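Local coordinates for uncharacterized protein (PDB 4OPW) that is of unknown function but is a putative adhesin with a head GIN domain, and may act in cell adhesion, at residues N8-T13 and V47-H52; I30-E35 and A97-N102; C153-S158 and Y173-D178; V191-T196 and G217-K222. All blocks are in the same frame, centred on the assembly; numbering follows the deposited sequence.

Contact 1. Residues N8-T13 and V47-H52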
# COMPACT_ATOMS: atom_id res chain seq x y z
N ASN A 8 -27.09 0.82 14.10
CA ASN A 8 -28.41 1.45 14.18
C ASN A 8 -28.52 2.65 13.19
O ASN A 8 -29.52 3.39 13.21
CB ASN A 8 -28.71 1.89 15.63
CG ASN A 8 -27.92 3.10 16.11
OD1 ASN A 8 -27.05 3.66 15.42
ND2 ASN A 8 -28.23 3.55 17.33
N GLY A 9 -27.48 2.85 12.37
CA GLY A 9 -27.48 3.89 11.34
C GLY A 9 -27.17 5.31 11.80
O GLY A 9 -27.17 6.21 10.97
N LYS A 10 -26.90 5.50 13.11
CA LYS A 10 -26.59 6.81 13.67
C LYS A 10 -25.10 6.87 14.01
O LYS A 10 -24.67 6.35 15.03
CB LYS A 10 -27.45 7.12 14.90
CG LYS A 10 -28.94 7.08 14.59
CD LYS A 10 -29.76 7.29 15.81
CE LYS A 10 -31.23 7.34 15.49
NZ LYS A 10 -32.02 7.74 16.68
N LEU A 11 -24.32 7.49 13.13
CA LEU A 11 -22.88 7.61 13.32
C LEU A 11 -22.55 8.53 14.49
O LEU A 11 -23.21 9.55 14.69
CB LEU A 11 -22.17 8.11 12.05
CG LEU A 11 -22.26 7.25 10.78
CD1 LEU A 11 -21.55 7.97 9.62
CD2 LEU A 11 -21.62 5.86 10.98
N SER A 12 -21.53 8.15 15.26
CA SER A 12 -21.00 8.98 16.34
C SER A 12 -19.48 8.84 16.35
O SER A 12 -18.95 7.79 15.94
CB SER A 12 -21.59 8.60 17.70
OG SER A 12 -21.05 7.40 18.23
N THR A 13 -18.80 9.89 16.79
CA THR A 13 -17.34 9.90 16.84
C THR A 13 -16.86 9.95 18.29
O THR A 13 -17.38 10.73 19.09
CB THR A 13 -16.82 11.07 16.00
OG1 THR A 13 -17.32 10.96 14.67
CG2 THR A 13 -15.32 11.13 15.97
N VAL A 47 -18.30 5.33 13.93
CA VAL A 47 -19.04 4.10 13.60
C VAL A 47 -20.46 4.28 14.15
O VAL A 47 -20.70 5.22 14.92
CB VAL A 47 -18.28 2.84 14.16
CG1 VAL A 47 -18.39 2.73 15.69
CG2 VAL A 47 -18.75 1.55 13.48
N ASP A 48 -21.41 3.40 13.79
CA ASP A 48 -22.76 3.51 14.37
C ASP A 48 -22.63 3.57 15.88
O ASP A 48 -21.82 2.83 16.45
CB ASP A 48 -23.64 2.32 13.95
CG ASP A 48 -23.68 2.14 12.45
OD1 ASP A 48 -22.61 1.84 11.86
OD2 ASP A 48 -24.78 2.16 11.89
N GLU A 49 -23.35 4.49 16.52
CA GLU A 49 -23.18 4.71 17.97
C GLU A 49 -23.26 3.42 18.81
O GLU A 49 -22.47 3.27 19.74
CB GLU A 49 -24.20 5.74 18.50
CG GLU A 49 -25.64 5.46 18.11
CD GLU A 49 -26.65 6.48 18.60
OE1 GLU A 49 -26.30 7.66 18.79
OE2 GLU A 49 -27.82 6.07 18.81
N ASN A 50 -24.18 2.47 18.46
CA ASN A 50 -24.34 1.23 19.24
C ASN A 50 -23.20 0.23 19.00
O ASN A 50 -23.15 -0.79 19.70
CB ASN A 50 -25.71 0.58 18.92
CG ASN A 50 -25.81 0.09 17.49
OD1 ASN A 50 -25.52 0.83 16.54
ND2 ASN A 50 -26.14 -1.18 17.30
N LEU A 51 -22.28 0.51 18.04
CA LEU A 51 -21.20 -0.42 17.73
C LEU A 51 -19.87 -0.07 18.43
O LEU A 51 -18.96 -0.90 18.44
CB LEU A 51 -20.99 -0.53 16.20
CG LEU A 51 -22.18 -1.14 15.44
CD1 LEU A 51 -21.86 -1.22 13.94
CD2 LEU A 51 -22.53 -2.55 15.97
N HIS A 52 -19.76 1.14 19.05
CA HIS A 52 -18.52 1.52 19.74
C HIS A 52 -18.06 0.47 20.79
O HIS A 52 -16.85 0.22 20.85
CB HIS A 52 -18.63 2.90 20.39
CG HIS A 52 -18.50 4.02 19.40
ND1 HIS A 52 -17.26 4.43 18.94
CD2 HIS A 52 -19.47 4.75 18.80
CE1 HIS A 52 -17.51 5.41 18.09
NE2 HIS A 52 -18.82 5.64 17.97
O HOH W 1 -25.09 9.55 17.24
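Leu11-Ser12 and Val47-Asp48 pair antiparallel over a very short ladder: Leu11 and Asp48 form a non-hydrogen-bonded pair with CA atoms 4.2 Å apart, and Ser12 and Val47 a hydrogen-bonded pair joined N to O in both directions. Just past the corner at Val47, Glu49 N reaches back to Lys10 O (2.7 Å), in the plane of that carbonyl. Ser12 O is gripped twice, by Val47 N and by His52 NE2, which stands 3.0 Å away above the carbonyl plane while the oxygen lies in the plane of the imidazole. Ser12 OG, in the crowded position between N and C (chi1 76°), comes to the same ring edge, but its 2.9 Å bond from His52 NE2 is weak and bent. Val47 CG1 lies over the centre of one imidazole face. At the other end, Asp48 OD2 accepts from Gly9 N (2.8 Å) on its anti lone pair and also bonds Thr77. Asn8 N donates to Asn50 OD1 (2.9 Å). Asn8 ND2, its side chain crossing Glu49 at about a right angle, meets the anti lone pair of Glu49 OE2 (3.0 Å). A water joins Leu11 O to Glu49 OE1. Because Asn8 OD1 accepts from Lys10 N (3.0 Å), residues 8-10 form an Asx turn, here leading into strand 11-17 and bonded to the corner that follows strand 42-46.

Contact 2. Residues I30-E35 and A97-N102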
# COMPACT_ATOMS: atom_id res chain seq x y z
N ILE A 30 -12.85 -0.26 6.15
CA ILE A 30 -12.53 0.81 7.09
C ILE A 30 -11.81 1.91 6.35
O ILE A 30 -10.93 1.62 5.56
CB ILE A 30 -11.65 0.22 8.25
CG1 ILE A 30 -12.43 -0.83 9.09
CG2 ILE A 30 -11.03 1.33 9.14
CD1 ILE A 30 -11.54 -1.76 9.90
N ASP A 31 -12.19 3.16 6.61
CA ASP A 31 -11.49 4.33 6.09
C ASP A 31 -10.45 4.70 7.13
O ASP A 31 -10.82 5.24 8.17
CB ASP A 31 -12.49 5.47 5.83
CG ASP A 31 -13.51 5.04 4.80
OD1 ASP A 31 -13.10 4.79 3.65
OD2 ASP A 31 -14.68 4.75 5.20
N PHE A 32 -9.18 4.35 6.89
CA PHE A 32 -8.12 4.58 7.87
C PHE A 32 -7.24 5.76 7.45
O PHE A 32 -6.55 5.70 6.43
CB PHE A 32 -7.27 3.29 8.05
CG PHE A 32 -6.43 3.24 9.31
CD1 PHE A 32 -5.36 4.11 9.49
CD2 PHE A 32 -6.63 2.23 10.25
CE1 PHE A 32 -4.58 4.06 10.65
CE2 PHE A 32 -5.85 2.17 11.41
CZ PHE A 32 -4.82 3.08 11.60
N ASN A 33 -7.30 6.86 8.23
CA ASN A 33 -6.58 8.11 7.99
C ASN A 33 -5.44 8.24 8.97
O ASN A 33 -5.65 8.27 10.18
CB ASN A 33 -7.57 9.30 8.09
CG ASN A 33 -8.63 9.20 7.02
OD1 ASN A 33 -8.32 9.02 5.84
ND2 ASN A 33 -9.91 9.17 7.40
N TYR A 34 -4.22 8.29 8.43
CA TYR A 34 -3.02 8.32 9.24
C TYR A 34 -2.17 9.54 8.99
O TYR A 34 -2.03 10.01 7.86
CB TYR A 34 -2.16 7.04 8.95
CG TYR A 34 -0.81 7.05 9.63
CD1 TYR A 34 -0.68 6.68 10.97
CD2 TYR A 34 0.33 7.51 8.97
CE1 TYR A 34 0.54 6.79 11.63
CE2 TYR A 34 1.55 7.63 9.62
CZ TYR A 34 1.66 7.26 10.95
OH TYR A 34 2.87 7.40 11.57
N GLU A 35 -1.55 10.03 10.07
CA GLU A 35 -0.58 11.11 9.98
C GLU A 35 0.62 10.78 10.85
O GLU A 35 0.46 10.23 11.95
CB GLU A 35 -1.20 12.47 10.35
CG GLU A 35 -2.02 13.09 9.23
CD GLU A 35 -2.79 14.35 9.57
OE1 GLU A 35 -2.24 15.22 10.28
OE2 GLU A 35 -3.95 14.48 9.11
N ALA A 97 -10.44 -2.06 2.45
CA ALA A 97 -10.16 -0.90 3.28
C ALA A 97 -9.60 0.25 2.44
O ALA A 97 -9.14 0.02 1.31
CB ALA A 97 -9.11 -1.29 4.34
N ASN A 98 -9.68 1.46 2.98
CA ASN A 98 -9.07 2.64 2.41
C ASN A 98 -7.99 3.09 3.40
O ASN A 98 -8.33 3.42 4.55
CB ASN A 98 -10.11 3.75 2.15
CG ASN A 98 -11.08 3.53 1.01
OD1 ASN A 98 -10.84 2.78 0.06
ND2 ASN A 98 -12.20 4.24 1.07
N PHE A 99 -6.71 2.99 3.04
CA PHE A 99 -5.64 3.52 3.89
C PHE A 99 -5.12 4.79 3.25
O PHE A 99 -4.70 4.76 2.09
CB PHE A 99 -4.48 2.52 4.14
CG PHE A 99 -3.42 3.12 5.03
CD1 PHE A 99 -3.52 3.05 6.42
CD2 PHE A 99 -2.31 3.76 4.48
CE1 PHE A 99 -2.54 3.62 7.24
CE2 PHE A 99 -1.31 4.31 5.30
CZ PHE A 99 -1.45 4.26 6.68
N ILE A 100 -5.17 5.90 3.98
CA ILE A 100 -4.66 7.17 3.46
C ILE A 100 -3.64 7.76 4.42
O ILE A 100 -3.96 7.97 5.60
CB ILE A 100 -5.80 8.21 3.19
CG1 ILE A 100 -6.84 7.71 2.13
CG2 ILE A 100 -5.22 9.56 2.78
CD1 ILE A 100 -8.09 8.61 1.97
N ALA A 101 -2.43 8.07 3.93
CA ALA A 101 -1.41 8.79 4.71
C ALA A 101 -1.50 10.27 4.30
O ALA A 101 -1.26 10.60 3.12
CB ALA A 101 -0.02 8.21 4.46
N ASN A 102 -1.93 11.13 5.23
CA ASN A 102 -2.14 12.57 4.99
C ASN A 102 -0.99 13.44 5.47
O ASN A 102 -1.15 14.64 5.74
CB ASN A 102 -3.44 13.02 5.65
CG ASN A 102 -4.64 12.59 4.87
OD1 ASN A 102 -4.70 12.76 3.64
ND2 ASN A 102 -5.62 12.01 5.54
O HOH W 2 -9.31 6.57 4.37
O HOH W 3 -8.26 11.24 4.44
O HOH W 4 -5.68 12.37 8.63
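Two parallel strands, 31-35 and 98-101, run 13° apart and in register, joined by five nearly straight backbone bonds that alternate from Asn98 N to Ile30 O through to Asn102 N to Tyr34 O. The buried face carries Phe32, Tyr34, Phe99 and Ala101. All three aromatic side chains leave with CG anti to the backbone N and point the same way. Phe99 puts its CE1 against Phe32 CD1 (3.6 Å), the two ring planes 32° apart in an oblique pair, and lays its CZ against Tyr34 CB (3.7 Å), so one ring fills the space beside two neighbours across the ladder. Phe26 and Ile24 of strand 23-27 close over this cluster, and Tyr34 OH bonds Ser85. The other face is looser and wetter. Asp31 and Asn98 lie side by side there, Asn98 ND2 giving a 2.8 Å bond to Asp31 OD1 nearly along its C-O axis; Asp31 OD2 forms a salt bridge with Lys78. Asn33 lies alongside Ile100, its OD1 3.7 Å from Ile100 CB, and accepts from two waters, one of which is 2.6 Å from Asn33 OD1 and in turn accepts from Asn102 ND2. A further water links Asn102 ND2 to Glu35 OE2, so that solvent joins polar ends which do not meet directly. An apolar, aromatic-rich inner face and a mostly polar, hydrated outer face, on which Ile100 also lies, mark the wall of a parallel beta-solenoid, consistent with the pectate-lyase-like clan of the GIN domain.

Contact 3. Residues C153-S158 and Y173-D178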
# COMPACT_ATOMS: atom_id res chain seq x y z
N CYS A 153 8.79 -3.38 -5.64
CA CYS A 153 7.40 -3.37 -6.06
C CYS A 153 7.03 -4.71 -6.56
O CYS A 153 7.65 -5.24 -7.50
CB CYS A 153 7.14 -2.31 -7.11
SG CYS A 153 7.02 -0.64 -6.45
N SER A 154 6.00 -5.27 -5.96
CA SER A 154 5.53 -6.56 -6.42
C SER A 154 4.02 -6.65 -6.45
O SER A 154 3.33 -6.16 -5.54
CB SER A 154 6.07 -7.66 -5.52
OG SER A 154 7.47 -7.50 -5.30
N ILE A 155 3.51 -7.26 -7.54
CA ILE A 155 2.07 -7.54 -7.69
C ILE A 155 1.91 -9.04 -7.90
O ILE A 155 2.63 -9.60 -8.72
CB ILE A 155 1.41 -6.74 -8.84
CG1 ILE A 155 1.58 -5.21 -8.63
CG2 ILE A 155 -0.11 -7.13 -8.95
CD1 ILE A 155 1.04 -4.37 -9.75
N ASN A 156 0.95 -9.69 -7.19
CA ASN A 156 0.65 -11.11 -7.34
C ASN A 156 -0.84 -11.31 -7.57
O ASN A 156 -1.65 -10.73 -6.83
CB ASN A 156 1.10 -11.92 -6.13
CG ASN A 156 2.54 -12.28 -6.21
OD1 ASN A 156 2.90 -13.26 -6.85
ND2 ASN A 156 3.38 -11.47 -5.60
N GLY A 157 -1.19 -12.05 -8.61
CA GLY A 157 -2.58 -12.33 -8.97
C GLY A 157 -3.21 -11.23 -9.80
O GLY A 157 -3.55 -11.44 -10.96
N SER A 158 -3.35 -10.04 -9.21
CA SER A 158 -3.93 -8.87 -9.85
C SER A 158 -3.79 -7.67 -8.95
O SER A 158 -3.63 -7.83 -7.74
CB SER A 158 -5.42 -9.10 -10.16
OG SER A 158 -6.11 -9.39 -8.94
N TYR A 173 11.07 -4.50 -9.78
CA TYR A 173 9.66 -4.51 -10.16
C TYR A 173 9.27 -5.91 -10.56
O TYR A 173 9.98 -6.52 -11.38
CB TYR A 173 9.37 -3.54 -11.31
CG TYR A 173 9.62 -2.08 -11.02
CD1 TYR A 173 8.80 -1.37 -10.16
CD2 TYR A 173 10.61 -1.38 -11.71
CE1 TYR A 173 8.97 -0.00 -9.94
CE2 TYR A 173 10.78 -0.01 -11.52
CZ TYR A 173 9.97 0.67 -10.63
OH TYR A 173 10.10 2.03 -10.44
N SER A 174 8.17 -6.44 -10.01
CA SER A 174 7.74 -7.78 -10.36
C SER A 174 6.23 -7.88 -10.47
O SER A 174 5.51 -7.27 -9.68
CB SER A 174 8.25 -8.81 -9.35
OG SER A 174 9.67 -8.86 -9.29
N ILE A 175 5.75 -8.61 -11.50
CA ILE A 175 4.32 -8.88 -11.73
C ILE A 175 4.20 -10.39 -11.94
O ILE A 175 4.90 -10.93 -12.81
CB ILE A 175 3.64 -8.07 -12.89
CG1 ILE A 175 3.65 -6.54 -12.60
CG2 ILE A 175 2.18 -8.56 -13.15
CD1 ILE A 175 3.55 -5.68 -13.83
N THR A 176 3.29 -11.05 -11.19
CA THR A 176 3.07 -12.49 -11.33
C THR A 176 1.58 -12.72 -11.52
O THR A 176 0.79 -12.16 -10.76
CB THR A 176 3.66 -13.26 -10.13
OG1 THR A 176 5.04 -12.91 -9.97
CG2 THR A 176 3.54 -14.77 -10.29
N THR A 177 1.20 -13.49 -12.58
CA THR A 177 -0.17 -13.83 -13.05
C THR A 177 -0.73 -12.64 -13.83
O THR A 177 -1.06 -12.78 -14.99
CB THR A 177 -1.13 -14.30 -11.92
OG1 THR A 177 -0.52 -15.37 -11.19
CG2 THR A 177 -2.51 -14.72 -12.45
N ASP A 178 -0.90 -11.48 -13.17
CA ASP A 178 -1.43 -10.26 -13.80
C ASP A 178 -1.25 -9.07 -12.88
O ASP A 178 -0.99 -9.26 -11.71
CB ASP A 178 -2.93 -10.41 -14.14
CG ASP A 178 -3.43 -9.48 -15.24
OD1 ASP A 178 -2.61 -8.71 -15.80
OD2 ASP A 178 -4.63 -9.55 -15.57
O HOH W 5 9.84 -6.99 -6.84
O HOH W 6 5.36 -10.67 -8.49
O HOH W 7 0.49 -14.84 -8.65
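Cys153 O is, with Ile155 O, among the best-held polar atoms, gripped by two hydrogen bonds and one CA-H contact: Ser174 N donates to it nearly along the C=O axis (2.8 Å), a water gives a second bond (2.9 Å), and Tyr173 CA approaches as the third. That water also bonds Ser154 OG and Ser174 OG, tying the two serines together on the outer face. Ile155 O has the same count, held by Thr176 N, by a water that reaches Thr176 OG1 (2.7 Å) and by the CA-H of Ile175. With Ile155 N to Ser174 O and Gly157 N to Thr176 O, these bonds make a parallel ladder in exact register, the strands 4° apart. Asn156, alongside Thr176, turns its OD1 onto Thr176 CB (3.4 Å). On the opposite, buried face, Cys153 CB touches Tyr173 CD1 (3.6 Å) at the ring edge, and Cys153 SG lies 5.2 Å from the Tyr173 ring centroid in an oblique sulfur-aromatic contact. Ile155 CG2 rests on Asp178 O (3.6 Å). Both strands finish in the same way: Gly157 (phi 84°) and Thr177 (phi 78°) take the backbone shape of a classic gamma turn, each closed by a weak bond, Ser158 N to Asn156 O and Asp178 N to Thr176 O, so the two turns repeat one beside the other. The pair stands between strands 130-136 and 191-197, while strands 159-163 and 180-183 meet its Cys153, Ile155, Tyr173 and Ile175 side chains from across the interior.

Contact 4. Residues V191-T196 and G217-K222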
# COMPACT_ATOMS: atom_id res chain seq x y z
N VAL A 191 17.51 -0.91 -12.69
CA VAL A 191 16.18 -1.54 -12.60
C VAL A 191 16.23 -3.01 -12.99
O VAL A 191 16.90 -3.39 -13.96
CB VAL A 191 15.12 -0.80 -13.49
CG1 VAL A 191 13.73 -1.46 -13.43
CG2 VAL A 191 15.01 0.68 -13.11
N ASN A 192 15.50 -3.82 -12.22
CA ASN A 192 15.24 -5.23 -12.48
C ASN A 192 13.72 -5.36 -12.64
O ASN A 192 12.99 -4.98 -11.72
CB ASN A 192 15.77 -6.12 -11.35
CG ASN A 192 16.98 -6.93 -11.75
OD1 ASN A 192 18.08 -6.40 -11.93
ND2 ASN A 192 16.78 -8.23 -11.94
N CYS A 193 13.24 -5.82 -13.80
CA CYS A 193 11.79 -5.95 -14.05
C CYS A 193 11.46 -7.33 -14.55
O CYS A 193 12.05 -7.79 -15.54
CB CYS A 193 11.28 -4.87 -15.01
SG CYS A 193 9.47 -4.76 -15.13
N LYS A 194 10.51 -7.99 -13.88
CA LYS A 194 10.14 -9.36 -14.23
C LYS A 194 8.62 -9.52 -14.27
O LYS A 194 7.93 -9.11 -13.33
CB LYS A 194 10.77 -10.34 -13.22
CG LYS A 194 10.63 -11.82 -13.58
CD LYS A 194 11.24 -12.68 -12.48
CE LYS A 194 10.86 -14.14 -12.60
NZ LYS A 194 11.23 -14.91 -11.38
N ILE A 195 8.11 -10.11 -15.37
CA ILE A 195 6.68 -10.40 -15.55
C ILE A 195 6.54 -11.89 -15.85
O ILE A 195 7.14 -12.38 -16.81
CB ILE A 195 5.93 -9.53 -16.60
CG1 ILE A 195 6.04 -8.01 -16.27
CG2 ILE A 195 4.42 -9.97 -16.67
CD1 ILE A 195 5.40 -7.06 -17.29
N THR A 196 5.72 -12.62 -15.05
CA THR A 196 5.44 -14.05 -15.27
C THR A 196 3.92 -14.14 -15.41
O THR A 196 3.19 -13.95 -14.43
CB THR A 196 5.99 -14.91 -14.09
OG1 THR A 196 7.35 -14.56 -13.82
CG2 THR A 196 5.88 -16.43 -14.36
N GLY A 217 2.86 -10.69 -20.82
CA GLY A 217 3.13 -9.42 -20.15
C GLY A 217 4.07 -8.51 -20.91
O GLY A 217 4.97 -8.99 -21.61
N ASN A 218 3.86 -7.19 -20.79
CA ASN A 218 4.67 -6.22 -21.51
C ASN A 218 5.39 -5.26 -20.58
O ASN A 218 4.81 -4.80 -19.59
CB ASN A 218 3.82 -5.41 -22.48
CG ASN A 218 3.28 -6.24 -23.60
OD1 ASN A 218 4.04 -6.77 -24.41
ND2 ASN A 218 1.98 -6.44 -23.61
N ILE A 219 6.64 -4.95 -20.93
CA ILE A 219 7.45 -3.98 -20.22
C ILE A 219 7.65 -2.79 -21.16
O ILE A 219 8.10 -2.96 -22.30
CB ILE A 219 8.80 -4.57 -19.75
CG1 ILE A 219 8.58 -5.70 -18.71
CG2 ILE A 219 9.73 -3.44 -19.21
CD1 ILE A 219 9.86 -6.51 -18.36
N ARG A 220 7.26 -1.60 -20.70
CA ARG A 220 7.44 -0.38 -21.50
C ARG A 220 8.32 0.54 -20.68
O ARG A 220 8.05 0.75 -19.50
CB ARG A 220 6.09 0.25 -21.90
CG ARG A 220 5.25 -0.61 -22.87
CD ARG A 220 5.93 -0.80 -24.22
NE ARG A 220 5.15 -1.67 -25.11
CZ ARG A 220 5.32 -2.99 -25.23
NH1 ARG A 220 6.23 -3.62 -24.50
NH2 ARG A 220 4.58 -3.68 -26.08
N TYR A 221 9.42 1.03 -21.26
CA TYR A 221 10.33 1.85 -20.49
C TYR A 221 10.66 3.18 -21.16
O TYR A 221 10.63 3.30 -22.39
CB TYR A 221 11.65 1.08 -20.21
CG TYR A 221 12.49 0.80 -21.44
CD1 TYR A 221 12.33 -0.37 -22.17
CD2 TYR A 221 13.46 1.71 -21.85
CE1 TYR A 221 13.11 -0.64 -23.29
CE2 TYR A 221 14.24 1.45 -22.98
CZ TYR A 221 14.07 0.28 -23.69
OH TYR A 221 14.84 0.04 -24.80
N LYS A 222 11.00 4.17 -20.34
CA LYS A 222 11.50 5.46 -20.82
C LYS A 222 12.95 5.51 -20.45
O LYS A 222 13.30 5.19 -19.30
CB LYS A 222 10.71 6.64 -20.26
CG LYS A 222 9.39 6.82 -21.01
CD LYS A 222 8.49 7.89 -20.43
CE LYS A 222 7.13 7.81 -21.11
NZ LYS A 222 6.20 8.86 -20.63
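Ile195 overlaps Gly217 and the start of strand 218-221 with both its branches: CG2 rests on Gly217 CA (3.8 Å), and CD1 reaches further along to Ile219 CG1 (3.7 Å). Having no side chain, Gly217 lets this methyl lie directly on the main chain, and the CA atoms of Ile195 and Gly217 are 5.9 Å apart. Ile195 and Ile219 slide past each other in opposite directions, each with CG1 anti to its carbonyl carbon. Ile195 CD1 also lies 3.3 Å from Asn218 O. Beside it, Cys193 turns SG anti to the backbone N (chi1 -170°), setting the sulfur against Ile219 CD1 (3.7 Å). The strands face each other across the interior, their axes 8.0 Å apart at closest and their directions at 154°, so side chains of 191-196 do the bridging, meeting main chain at Gly217-Asn218 and the side chain of Ile219. Tyr173 and Ile175, Ala201 and Ile203, and Ala211 and Ile213 line the same core. Outside it, Arg220 NH1 bonds Ile219 O (3.0 Å) and Thr236 O, and Asn218 OD1 bonds Thr236 N. Methyl, methylene and sulfur surfaces meet here without a polar bond, so the contact probably depends on dispersion and the exclusion of water.

How the contacts relate
Contacts 1 and 2 interlock along the chain, 30-35 falling between the two segments of contact 1 and 97-102 after both; contacts 3 and 4 follow in series. Centres of contacts 1 and 2 lie about 19 Å apart, those of contacts 2 and 3 about 23 Å and those of contacts 3 and 4 about 11 Å, while those of contacts 1 and 4 are about 47 Å apart. Contact 1 lies at one end, where strand 11-17 pairs antiparallel with 42-46. Contacts 2 and 3 belong to different walls of parallel strands, and contact 4 spans the interior. Contacts 3 and 4 touch, strands 170-177 and 191-197 being neighbours. The result is an elongated, helix-free solenoid, in keeping with a putative adhesin.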